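Local coordinates for radical SAM domain protein (Methanothrix thermoacetophila, PDB 6Y1X) that probably acts as the radical SAM carbide synthase that matures the nitrogenase cofactor, holding [4Fe-4S] clusters for the purpose, at residues Lys58-Cys66 with Glu174-Tyr182. Sequence-based numbering, arbitrary orientation.
Sequences KCNIQCKYC and EQIYDYVIY. With SF4 (iron/sulfur cluster), chain D; SO4 (sulfate ion), chain F.
Lys64 NZ is gripped from three sides: it forms a salt bridge to Asp178 OD1 at 2.9 Å, nearly in line with the C-O bond, and hydrogen bonds to an oxygen of a sulfate ion, probably from the crystallisation liquor, and to a water that also lies close to Glu174 O and Tyr177 O. The chain runs extended and bends only at its last torsion (chi4 -75°), where the ammonium turns to these partners after CD has passed 3.2 Å from Gln175 O. Lys254 pairs with the same OD1 and the same sulfate, while Tyr253 bonds OD2, so the carboxylate is held at both oxygens. With an alanine here, Asp178 OD1 would be likely to lose one of its two lysine partners, and the Gln175 carbonyl the aliphatic chain lying against it.

Between the backbones, Lys64 N donates to Ile176 O, Asp178 N to Gln62 O, and Ile181 N to Asn60 O at 2.6 Å. Gln62 CB sits over one face of the Tyr179 ring, 3.7 Å from its centroid; bent at chi2 (63°), the chain brings NE2 back to its neighbour's carbonyl, Cys63 O. On the other face of the sheet Ile61 CD1 and Cys63 SG meet Tyr177 CE1, the sulfur at the ring edge. Cys59, Cys63 and Cys66 each bind one iron, with Cys72 a further ligand of the same cluster: the CX3CX2C motif of radical SAM enzymes, here backed by an antiparallel strand pair.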
loop_
_atom_site.group_PDB
_atom_site.type_symbol
_atom_site.label_atom_id
_atom_site.label_comp_id
_atom_site.label_asym_id
_atom_site.label_seq_id
_atom_site.Cartn_x
_atom_site.Cartn_y
_atom_site.Cartn_z
ATOM N N LYS A 58 -1.401 12.661 -7.368
ATOM C CA LYS A 58 -1.799 11.981 -8.593
ATOM C C LYS A 58 -1.885 10.477 -8.365
ATOM O O LYS A 58 -1.119 9.901 -7.589
ATOM C CB LYS A 58 -0.817 12.265 -9.730
ATOM C CG LYS A 58 -0.628 13.738 -10.045
ATOM C CD LYS A 58 0.215 13.923 -11.297
ATOM C CE LYS A 58 1.665 13.559 -11.058
ATOM N NZ LYS A 58 2.506 13.912 -12.237
ATOM N N CYS A 59 -2.801 9.839 -9.089
ATOM C CA CYS A 59 -2.872 8.389 -9.187
ATOM C C CYS A 59 -2.815 7.960 -10.645
ATOM O O CYS A 59 -3.146 8.724 -11.556
ATOM C CB CYS A 59 -4.145 7.827 -8.547
ATOM S SG CYS A 59 -4.032 6.049 -8.272
ATOM N N ASN A 60 -2.388 6.717 -10.854
ATOM C CA ASN A 60 -2.221 6.171 -12.193
ATOM C C ASN A 60 -3.177 5.036 -12.519
ATOM O O ASN A 60 -3.076 4.459 -13.604
ATOM C CB ASN A 60 -0.772 5.710 -12.403
ATOM C CG ASN A 60 -0.267 4.812 -11.287
ATOM O OD1 ASN A 60 -1.005 4.454 -10.368
ATOM N ND2 ASN A 60 1.004 4.444 -11.369
ATOM N N ILE A 61 -4.093 4.689 -11.620
ATOM C CA ILE A 61 -5.121 3.700 -11.897
ATOM C C ILE A 61 -6.445 4.240 -11.371
ATOM O O ILE A 61 -6.506 5.312 -10.766
ATOM C CB ILE A 61 -4.800 2.324 -11.271
ATOM C CG1 ILE A 61 -4.884 2.383 -9.748
ATOM C CG2 ILE A 61 -3.397 1.871 -11.660
ATOM C CD1 ILE A 61 -4.671 1.034 -9.080
ATOM N N GLN A 62 -7.508 3.469 -11.573
ATOM C CA GLN A 62 -8.809 3.782 -10.992
ATOM C C GLN A 62 -9.423 2.486 -10.486
ATOM O O GLN A 62 -9.880 1.653 -11.278
ATOM C CB GLN A 62 -9.736 4.475 -11.991
ATOM C CG GLN A 62 -11.117 4.760 -11.421
ATOM C CD GLN A 62 -11.070 5.730 -10.252
ATOM O OE1 GLN A 62 -10.732 6.902 -10.412
ATOM N NE2 GLN A 62 -11.364 5.229 -9.060
ATOM N N CYS A 63 -9.427 2.327 -9.168
ATOM C CA CYS A 63 -10.059 1.190 -8.521
ATOM C C CYS A 63 -11.566 1.406 -8.520
ATOM O O CYS A 63 -12.039 2.539 -8.392
ATOM C CB CYS A 63 -9.557 1.060 -7.084
ATOM S SG CYS A 63 -7.770 0.935 -6.913
ATOM N N LYS A 64 -12.322 0.324 -8.701
ATOM C CA LYS A 64 -13.774 0.446 -8.760
ATOM C C LYS A 64 -14.412 0.723 -7.405
ATOM O O LYS A 64 -15.636 0.872 -7.347
ATOM C CB LYS A 64 -14.392 -0.810 -9.367
ATOM C CG LYS A 64 -14.087 -1.017 -10.841
ATOM C CD LYS A 64 -14.816 -2.254 -11.355
ATOM C CE LYS A 64 -14.267 -2.723 -12.681
ATOM N NZ LYS A 64 -14.723 -1.826 -13.768
ATOM N N TYR A 65 -13.629 0.778 -6.328
ATOM C CA TYR A 65 -14.122 1.107 -4.995
ATOM C C TYR A 65 -13.667 2.485 -4.533
ATOM O O TYR A 65 -13.885 2.843 -3.371
ATOM C CB TYR A 65 -13.703 0.044 -3.975
ATOM C CG TYR A 65 -12.225 -0.280 -3.961
ATOM C CD1 TYR A 65 -11.321 0.510 -3.256
ATOM C CD2 TYR A 65 -11.741 -1.406 -4.614
ATOM C CE1 TYR A 65 -9.966 0.207 -3.240
ATOM C CE2 TYR A 65 -10.398 -1.724 -4.595
ATOM C CZ TYR A 65 -9.514 -0.913 -3.911
ATOM O OH TYR A 65 -8.181 -1.238 -3.888
ATOM N N CYS A 66 -13.040 3.265 -5.408
ATOM C CA CYS A 66 -12.382 4.508 -5.029
ATOM C C CYS A 66 -13.092 5.709 -5.635
ATOM O O CYS A 66 -13.393 5.722 -6.834
ATOM C CB CYS A 66 -10.917 4.513 -5.468
ATOM S SG CYS A 66 -10.133 6.111 -5.212
ATOM N N GLU A 174 -9.679 -7.665 -13.687
ATOM C CA GLU A 174 -10.461 -6.833 -14.595
ATOM C C GLU A 174 -11.758 -6.371 -13.943
ATOM O O GLU A 174 -12.295 -5.314 -14.299
ATOM C CB GLU A 174 -10.776 -7.598 -15.878
ATOM C CG GLU A 174 -11.564 -6.772 -16.891
ATOM C CD GLU A 174 -12.009 -7.568 -18.100
ATOM O OE1 GLU A 174 -11.743 -8.788 -18.147
ATOM O OE2 GLU A 174 -12.629 -6.967 -19.006
ATOM N N GLN A 175 -12.270 -7.143 -12.989
ATOM C CA GLN A 175 -13.490 -6.789 -12.275
ATOM C C GLN A 175 -13.262 -5.727 -11.210
ATOM O O GLN A 175 -14.228 -5.279 -10.585
ATOM C CB GLN A 175 -14.096 -8.039 -11.639
ATOM C CG GLN A 175 -14.467 -9.119 -12.652
ATOM C CD GLN A 175 -15.025 -10.365 -11.995
ATOM O OE1 GLN A 175 -16.063 -10.320 -11.340
ATOM N NE2 GLN A 175 -14.333 -11.484 -12.163
ATOM N N ILE A 176 -12.019 -5.314 -10.983
ATOM C CA ILE A 176 -11.699 -4.433 -9.870
ATOM C C ILE A 176 -11.187 -3.067 -10.314
ATOM O O ILE A 176 -11.283 -2.101 -9.538
ATOM C CB ILE A 176 -10.674 -5.120 -8.932
ATOM C CG1 ILE A 176 -11.248 -6.438 -8.405
ATOM C CG2 ILE A 176 -10.285 -4.253 -7.740
ATOM C CD1 ILE A 176 -10.238 -7.289 -7.658
ATOM N N TYR A 177 -10.706 -2.919 -11.546
ATOM C CA TYR A 177 -10.095 -1.685 -12.020
ATOM C C TYR A 177 -10.793 -1.172 -13.272
ATOM O O TYR A 177 -11.045 -1.939 -14.208
ATOM C CB TYR A 177 -8.613 -1.923 -12.288
ATOM C CG TYR A 177 -7.917 -2.432 -11.058
ATOM C CD1 TYR A 177 -7.557 -1.575 -10.028
ATOM C CD2 TYR A 177 -7.685 -3.790 -10.896
ATOM C CE1 TYR A 177 -6.934 -2.058 -8.889
ATOM C CE2 TYR A 177 -7.075 -4.282 -9.762
ATOM C CZ TYR A 177 -6.700 -3.412 -8.762
ATOM O OH TYR A 177 -6.097 -3.912 -7.632
ATOM N N ASP A 178 -11.080 0.132 -13.295
ATOM C CA ASP A 178 -11.598 0.762 -14.506
ATOM C C ASP A 178 -10.511 0.887 -15.562
ATOM O O ASP A 178 -10.747 0.611 -16.743
ATOM C CB ASP A 178 -12.147 2.156 -14.193
ATOM C CG ASP A 178 -13.561 2.137 -13.673
ATOM O OD1 ASP A 178 -14.180 1.057 -13.612
ATOM O OD2 ASP A 178 -14.057 3.228 -13.329
ATOM N N TYR A 179 -9.316 1.309 -15.158
ATOM C CA TYR A 179 -8.239 1.552 -16.105
ATOM C C TYR A 179 -6.929 1.630 -15.341
ATOM O O TYR A 179 -6.907 1.788 -14.120
ATOM C CB TYR A 179 -8.475 2.836 -16.918
ATOM C CG TYR A 179 -8.502 4.121 -16.114
ATOM C CD1 TYR A 179 -7.328 4.709 -15.653
ATOM C CD2 TYR A 179 -9.704 4.749 -15.819
ATOM C CE1 TYR A 179 -7.354 5.879 -14.922
ATOM C CE2 TYR A 179 -9.736 5.923 -15.093
ATOM C CZ TYR A 179 -8.559 6.482 -14.645
ATOM O OH TYR A 179 -8.586 7.651 -13.913
ATOM N N VAL A 180 -5.837 1.539 -16.093
ATOM C CA VAL A 180 -4.504 1.849 -15.598
ATOM C C VAL A 180 -3.848 2.768 -16.616
ATOM O O VAL A 180 -4.121 2.690 -17.819
ATOM C CB VAL A 180 -3.632 0.590 -15.359
ATOM C CG1 VAL A 180 -4.368 -0.435 -14.497
ATOM C CG2 VAL A 180 -3.207 -0.033 -16.668
ATOM N N ILE A 181 -3.008 3.668 -16.117
ATOM C CA ILE A 181 -2.222 4.575 -16.947
ATOM C C ILE A 181 -0.769 4.166 -16.778
ATOM O O ILE A 181 -0.208 4.283 -15.682
ATOM C CB ILE A 181 -2.432 6.046 -16.560
ATOM C CG1 ILE A 181 -3.916 6.406 -16.584
ATOM C CG2 ILE A 181 -1.642 6.958 -17.492
ATOM C CD1 ILE A 181 -4.225 7.719 -15.897
ATOM N N TYR A 182 -0.155 3.670 -17.849
ATOM C CA TYR A 182 1.214 3.183 -17.766
ATOM C C TYR A 182 1.991 3.692 -18.965
ATOM O O TYR A 182 1.613 3.412 -20.107
ATOM C CB TYR A 182 1.246 1.652 -17.718
ATOM C CG TYR A 182 2.632 1.093 -17.544
ATOM C CD1 TYR A 182 3.371 1.382 -16.405
ATOM C CD2 TYR A 182 3.207 0.280 -18.513
ATOM C CE1 TYR A 182 4.645 0.883 -16.234
ATOM C CE2 TYR A 182 4.478 -0.225 -18.349
ATOM C CZ TYR A 182 5.193 0.079 -17.206
ATOM O OH TYR A 182 6.462 -0.419 -17.033
HETATM FE FE1 SF4 D . -7.974 5.364 -5.479
HETATM FE FE2 SF4 D . -6.970 2.974 -6.211
HETATM FE FE3 SF4 D . -5.785 4.388 -4.206
HETATM FE FE4 SF4 D . -5.592 5.235 -6.792
HETATM S S1 SF4 D . -4.711 3.295 -5.924
HETATM S S2 SF4 D . -6.069 6.543 -4.963
HETATM S S3 SF4 D . -7.647 4.645 -7.639
HETATM S S4 SF4 D . -7.893 3.478 -4.165
HETATM S S SO4 F . -18.276 -1.409 -15.300
HETATM O O1 SO4 F . -17.651 -0.264 -15.956
HETATM O O2 SO4 F . -17.528 -1.767 -14.099
HETATM O O3 SO4 F . -19.644 -1.057 -14.930
HETATM O O4 SO4 F . -18.294 -2.549 -16.213
HETATM O O HOH W 1 1.896 5.000 -14.188
HETATM O O HOH W 2 -7.644 8.016 -10.624
HETATM O O HOH W 3 -10.950 8.270 -12.957
HETATM O O HOH W 4 -12.970 -3.379 -15.936
#